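Orotidine 5'-phosphate decarboxylase (Streptomyces avermitilis, PDB 3V75) probably catalyses the decarboxylation of orotidine 5'-phosphate to UMP, the last step of de novo UMP biosynthesis. Local coordinates at residues A133-D138 and D144-S149; K102-A107 and A112-D117. All coordinates share one frame; numbering follows the deposited sequence.

Contacts 1 and 2 lie side by side in the wall of the TIM barrel, their centres 11 Å apart. Contact 2 comes first along the chain, packing helix 93-109 on strand 113-120; helix 124-134 then leads into contact 1, where its C-terminal end and the turn after it meet strand 145-148. The two strands are parallel neighbours in the barrel sheet and join the contacts directly: A145 O lies 2.8 Å from M116 N, a probable hydrogen bond, and T147 OG1 reaches D117 OD1. Together they cover successive steps of the alternating strand and helix order; the side chains of L146 and M116 lie about 7 and 9 Å from that of K119, the predicted proton donor.

Contact 1. Residues A133-D138 and D144-S149; sequences AFLRKD and DALTVS
A145, next to D144, whose carboxylate is held by salt bridges to R30 and R108, meets the 133-138 segment through its backbone: its carbonyl carbon lies 4.2 Å from L135 CD2, while its CB points away from that segment. The main apolar contact comes at L146, which is directed toward the end of helix 124-134. Its chi1 of 175° sets CG anti to the backbone N and carries it toward the helix end, and chi2 (64°) then spreads the two methyls. L146 CD1 comes in obliquely beside CG and CD2 of the F134 ring, 3.7 Å from F134 CD2, in an off-centre CH-pi contact 4.2 Å from the ring centroid and 29° off its normal. L146 CD2 sits between F134 CD2 and L135 CD1, 4.1 Å from each. L135 covers CB of L146 with its own CD2 at 4.0 Å, and the two leucine side chains cross at about a right angle. M116 of strand 113-120 also touches both F134 and L146, and E90 of the second subunit packs on F134. Further along, the T147 hydroxyl hydrogen-bonds to the backbone N of K119, the predicted proton donor. This is the helix-to-strand return of a beta-alpha-beta unit in a TIM barrel, with strand 145-148 following helix 124-134 through the intervening loop.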
loop_
_atom_site.group_PDB
_atom_site.type_symbol
_atom_site.label_atom_id
_atom_site.label_comp_id
_atom_site.label_asym_id
_atom_site.label_seq_id
_atom_site.Cartn_x
_atom_site.Cartn_y
_atom_site.Cartn_z
ATOM N N ALA A 133 5.414 -3.440 -11.164
ATOM C CA ALA A 133 4.966 -2.065 -11.425
ATOM C C ALA A 133 6.099 -1.047 -11.201
ATOM O O ALA A 133 6.220 -0.076 -11.955
ATOM C CB ALA A 133 3.800 -1.706 -10.498
ATOM N N PHE A 134 6.904 -1.253 -10.159
ATOM C CA PHE A 134 7.818 -0.191 -9.718
ATOM C C PHE A 134 9.313 -0.503 -9.856
ATOM O O PHE A 134 10.133 0.423 -9.734
ATOM C CB PHE A 134 7.540 0.155 -8.254
ATOM C CG PHE A 134 6.161 0.698 -8.016
ATOM C CD1 PHE A 134 5.801 1.923 -8.536
ATOM C CD2 PHE A 134 5.213 -0.028 -7.303
ATOM C CE1 PHE A 134 4.503 2.439 -8.334
ATOM C CE2 PHE A 134 3.941 0.458 -7.098
ATOM C CZ PHE A 134 3.564 1.712 -7.613
ATOM N N LEU A 135 9.701 -1.768 -10.035
ATOM C CA LEU A 135 11.113 -2.158 -9.853
ATOM C C LEU A 135 11.707 -2.863 -11.035
ATOM O O LEU A 135 12.830 -3.350 -10.954
ATOM C CB LEU A 135 11.283 -3.027 -8.598
ATOM C CG LEU A 135 10.898 -2.310 -7.292
ATOM C CD1 LEU A 135 10.737 -3.306 -6.149
ATOM C CD2 LEU A 135 11.868 -1.157 -6.931
ATOM N N ARG A 136 10.988 -2.946 -12.137
ATOM C CA ARG A 136 11.572 -3.550 -13.316
ATOM C C ARG A 136 11.703 -2.502 -14.409
ATOM O O ARG A 136 10.785 -1.699 -14.574
ATOM C CB ARG A 136 10.687 -4.693 -13.779
ATOM C CG ARG A 136 11.440 -5.534 -14.753
ATOM C CD ARG A 136 10.830 -6.896 -14.816
ATOM N NE ARG A 136 9.581 -6.865 -15.552
ATOM C CZ ARG A 136 8.846 -7.961 -15.694
ATOM N NH1 ARG A 136 9.305 -9.095 -15.135
ATOM N NH2 ARG A 136 7.708 -7.938 -16.390
ATOM N N LYS A 137 12.770 -2.520 -15.211
ATOM C CA LYS A 137 12.967 -1.357 -16.113
ATOM C C LYS A 137 11.968 -1.082 -17.203
ATOM O O LYS A 137 11.900 0.034 -17.732
ATOM C CB LYS A 137 14.331 -1.372 -16.746
ATOM C CG LYS A 137 14.550 -2.591 -17.621
ATOM C CD LYS A 137 15.757 -2.251 -18.452
ATOM C CE LYS A 137 15.994 -3.270 -19.558
ATOM N NZ LYS A 137 17.196 -2.740 -20.275
ATOM N N ASP A 138 11.201 -2.098 -17.587
ATOM C CA ASP A 138 10.198 -1.917 -18.630
ATOM C C ASP A 138 8.916 -1.283 -18.101
ATOM O O ASP A 138 7.989 -0.993 -18.873
ATOM C CB ASP A 138 9.804 -3.310 -19.212
ATOM C CG ASP A 138 9.038 -4.197 -18.179
ATOM O OD1 ASP A 138 9.393 -4.237 -16.957
ATOM O OD2 ASP A 138 8.061 -4.887 -18.564
ATOM N N ASP A 144 13.944 3.980 -8.766
ATOM C CA ASP A 144 15.191 3.447 -8.232
ATOM C C ASP A 144 14.998 2.732 -6.905
ATOM O O ASP A 144 15.802 1.879 -6.528
ATOM C CB ASP A 144 16.184 4.594 -8.081
ATOM C CG ASP A 144 16.510 5.180 -9.409
ATOM O OD1 ASP A 144 17.218 4.487 -10.187
ATOM O OD2 ASP A 144 16.012 6.295 -9.743
ATOM N N ALA A 145 13.936 3.070 -6.184
ATOM C CA ALA A 145 13.572 2.319 -4.985
ATOM C C ALA A 145 12.094 2.453 -4.700
ATOM O O ALA A 145 11.428 3.336 -5.256
ATOM C CB ALA A 145 14.407 2.778 -3.760
ATOM N N LEU A 146 11.582 1.594 -3.815
ATOM C CA LEU A 146 10.165 1.580 -3.482
ATOM C C LEU A 146 10.041 1.483 -1.985
ATOM O O LEU A 146 10.729 0.662 -1.362
ATOM C CB LEU A 146 9.516 0.340 -4.122
ATOM C CG LEU A 146 8.050 0.090 -3.796
ATOM C CD1 LEU A 146 7.097 1.196 -4.318
ATOM C CD2 LEU A 146 7.638 -1.346 -4.315
ATOM N N THR A 147 9.158 2.276 -1.381
ATOM C CA THR A 147 8.855 2.072 0.035
ATOM C C THR A 147 7.837 0.927 0.155
ATOM O O THR A 147 6.850 0.844 -0.614
ATOM C CB THR A 147 8.299 3.350 0.748
ATOM O OG1 THR A 147 7.080 3.744 0.111
ATOM C CG2 THR A 147 9.332 4.520 0.681
ATOM N N VAL A 148 8.068 0.071 1.155
ATOM C CA VAL A 148 7.208 -1.103 1.401
ATOM C C VAL A 148 6.902 -1.249 2.869
ATOM O O VAL A 148 7.704 -0.863 3.741
ATOM C CB VAL A 148 7.838 -2.428 0.862
ATOM C CG1 VAL A 148 7.984 -2.358 -0.662
ATOM C CG2 VAL A 148 9.219 -2.694 1.505
ATOM N N SER A 149 5.735 -1.806 3.153
ATOM C CA SER A 149 5.275 -1.964 4.528
ATOM C C SER A 149 5.443 -3.467 4.859
ATOM O O SER A 149 5.155 -4.331 4.011
ATOM C CB SER A 149 3.820 -1.475 4.571
ATOM O OG SER A 149 3.238 -1.449 5.873
#

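Contact 2. Residues K102-A107 and A112-D117; sequences KTVAEA and ALVVMD
V104 and A107, three residues apart on helix 93-109, supply the apolar side of this contact, and V114 lies against both. V114 CG2 meets A107 CB at 3.7 Å, while V114 CG1 lies 4.0 Å from V104 CG2 and close to V104 CG1. V114 CG1 stands anti to the backbone N (chi1 173°), which puts one methyl toward each helix residue. The selenomethionine M116 adds a third apolar contact from farther along the strand: its chain bends at chi2 and chi3, bringing CE to V104 CG2 at 3.8 Å, and the two side chains cross at about a right angle. Cutting V114 back to an alanine here removes both methyls and would probably leave A107 CB and the V104 methyls without their partners, opening a gap between helix and strand. The polar part is a single backbone bond, A112 N to A107 O, 3.1 Å long with an N-H...O angle of 147°. It links the helix to the residue just ahead of the strand, and A112 CB also packs 3.6 Å from A107 O. The axes of helix segment 102-107 and strand segment 113-117 approach to 8.5 Å, roughly antiparallel at 151°. F82 of strand 81-84 touches A107 and A112, and P84 touches V114; S143 lies on V104 and M116, while helix 61-75 packs beside helix 93-109 in the outer layer, through T103 and E106.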
loop_
_atom_site.group_PDB
_atom_site.type_symbol
_atom_site.label_atom_id
_atom_site.label_comp_id
_atom_site.label_asym_id
_atom_site.label_seq_id
_atom_site.Cartn_x
_atom_site.Cartn_y
_atom_site.Cartn_z
ATOM N N LYS A 102 4.979 10.246 -15.994
ATOM C CA LYS A 102 5.794 11.234 -16.728
ATOM C C LYS A 102 6.793 11.909 -15.805
ATOM O O LYS A 102 7.939 12.170 -16.179
ATOM C CB LYS A 102 4.916 12.315 -17.341
ATOM C CG LYS A 102 4.009 11.867 -18.412
ATOM C CD LYS A 102 3.348 13.103 -19.081
ATOM C CE LYS A 102 3.247 14.311 -18.101
ATOM N NZ LYS A 102 1.812 14.439 -17.498
ATOM N N THR A 103 6.341 12.206 -14.594
ATOM C CA THR A 103 7.156 12.891 -13.602
ATOM C C THR A 103 8.384 12.055 -13.254
ATOM O O THR A 103 9.507 12.562 -13.213
ATOM C CB THR A 103 6.296 13.175 -12.338
ATOM O OG1 THR A 103 5.190 14.012 -12.713
ATOM C CG2 THR A 103 7.102 13.888 -11.244
ATOM N N VAL A 104 8.163 10.764 -12.984
ATOM C CA VAL A 104 9.249 9.874 -12.621
ATOM C C VAL A 104 10.207 9.741 -13.819
ATOM O O VAL A 104 11.434 9.811 -13.654
ATOM C CB VAL A 104 8.701 8.484 -12.212
ATOM C CG1 VAL A 104 9.829 7.487 -12.130
ATOM C CG2 VAL A 104 7.940 8.574 -10.886
ATOM N N ALA A 105 9.659 9.585 -15.032
ATOM C CA ALA A 105 10.516 9.466 -16.207
ATOM C C ALA A 105 11.376 10.720 -16.382
ATOM O O ALA A 105 12.593 10.623 -16.636
ATOM C CB ALA A 105 9.691 9.190 -17.485
ATOM N N GLU A 106 10.756 11.890 -16.266
ATOM C CA GLU A 106 11.499 13.137 -16.485
ATOM C C GLU A 106 12.558 13.305 -15.392
ATOM O O GLU A 106 13.686 13.723 -15.664
ATOM C CB GLU A 106 10.532 14.330 -16.467
ATOM C CG GLU A 106 9.611 14.403 -17.660
ATOM C CD GLU A 106 8.331 15.229 -17.383
ATOM O OE1 GLU A 106 8.180 15.828 -16.268
ATOM O OE2 GLU A 106 7.454 15.246 -18.282
ATOM N N ALA A 107 12.198 12.987 -14.157
ATOM C CA ALA A 107 13.152 13.100 -13.048
ATOM C C ALA A 107 14.374 12.223 -13.295
ATOM O O ALA A 107 15.521 12.668 -13.150
ATOM C CB ALA A 107 12.503 12.734 -11.712
ATOM N N ALA A 112 18.187 12.563 -11.527
ATOM C CA ALA A 112 17.804 12.401 -10.129
ATOM C C ALA A 112 17.397 10.946 -9.883
ATOM O O ALA A 112 16.825 10.308 -10.783
ATOM C CB ALA A 112 16.660 13.294 -9.783
ATOM N N LEU A 113 17.718 10.415 -8.706
ATOM C CA LEU A 113 17.178 9.120 -8.307
ATOM C C LEU A 113 15.752 9.342 -7.877
ATOM O O LEU A 113 15.420 10.411 -7.360
ATOM C CB LEU A 113 18.000 8.539 -7.155
ATOM C CG LEU A 113 19.455 8.247 -7.558
ATOM C CD1 LEU A 113 20.230 7.740 -6.354
ATOM C CD2 LEU A 113 19.501 7.189 -8.659
ATOM N N VAL A 114 14.902 8.339 -8.051
ATOM C CA VAL A 114 13.511 8.425 -7.616
ATOM C C VAL A 114 13.169 7.294 -6.656
ATOM O O VAL A 114 13.299 6.110 -7.001
ATOM C CB VAL A 114 12.549 8.395 -8.818
ATOM C CG1 VAL A 114 11.075 8.314 -8.353
ATOM C CG2 VAL A 114 12.773 9.654 -9.688
ATOM N N VAL A 115 12.727 7.675 -5.466
ATOM C CA VAL A 115 12.203 6.750 -4.492
ATOM C C VAL A 115 10.700 6.857 -4.564
ATOM O O VAL A 115 10.118 7.896 -4.206
ATOM C CB VAL A 115 12.681 7.115 -3.066
ATOM C CG1 VAL A 115 11.981 6.224 -2.027
ATOM C CG2 VAL A 115 14.186 6.996 -3.003
HETATM N N MSE A 116 10.045 5.790 -5.021
HETATM C CA MSE A 116 8.595 5.801 -5.114
HETATM C C MSE A 116 8.023 5.558 -3.714
HETATM O O MSE A 116 8.160 4.448 -3.151
HETATM C CB MSE A 116 8.120 4.731 -6.082
HETATM C CG MSE A 116 6.608 4.571 -6.069
HETATM SE SE MSE A 116 5.669 6.120 -6.831
HETATM C CE MSE A 116 6.384 5.994 -8.612
ATOM N N ASP A 117 7.373 6.562 -3.120
ATOM C CA ASP A 117 6.775 6.344 -1.808
ATOM C C ASP A 117 5.327 5.908 -1.980
ATOM O O ASP A 117 4.388 6.723 -2.114
ATOM C CB ASP A 117 6.896 7.592 -0.917
ATOM C CG ASP A 117 6.663 7.291 0.516
ATOM O OD1 ASP A 117 6.155 6.175 0.846
ATOM O OD2 ASP A 117 6.983 8.143 1.387
#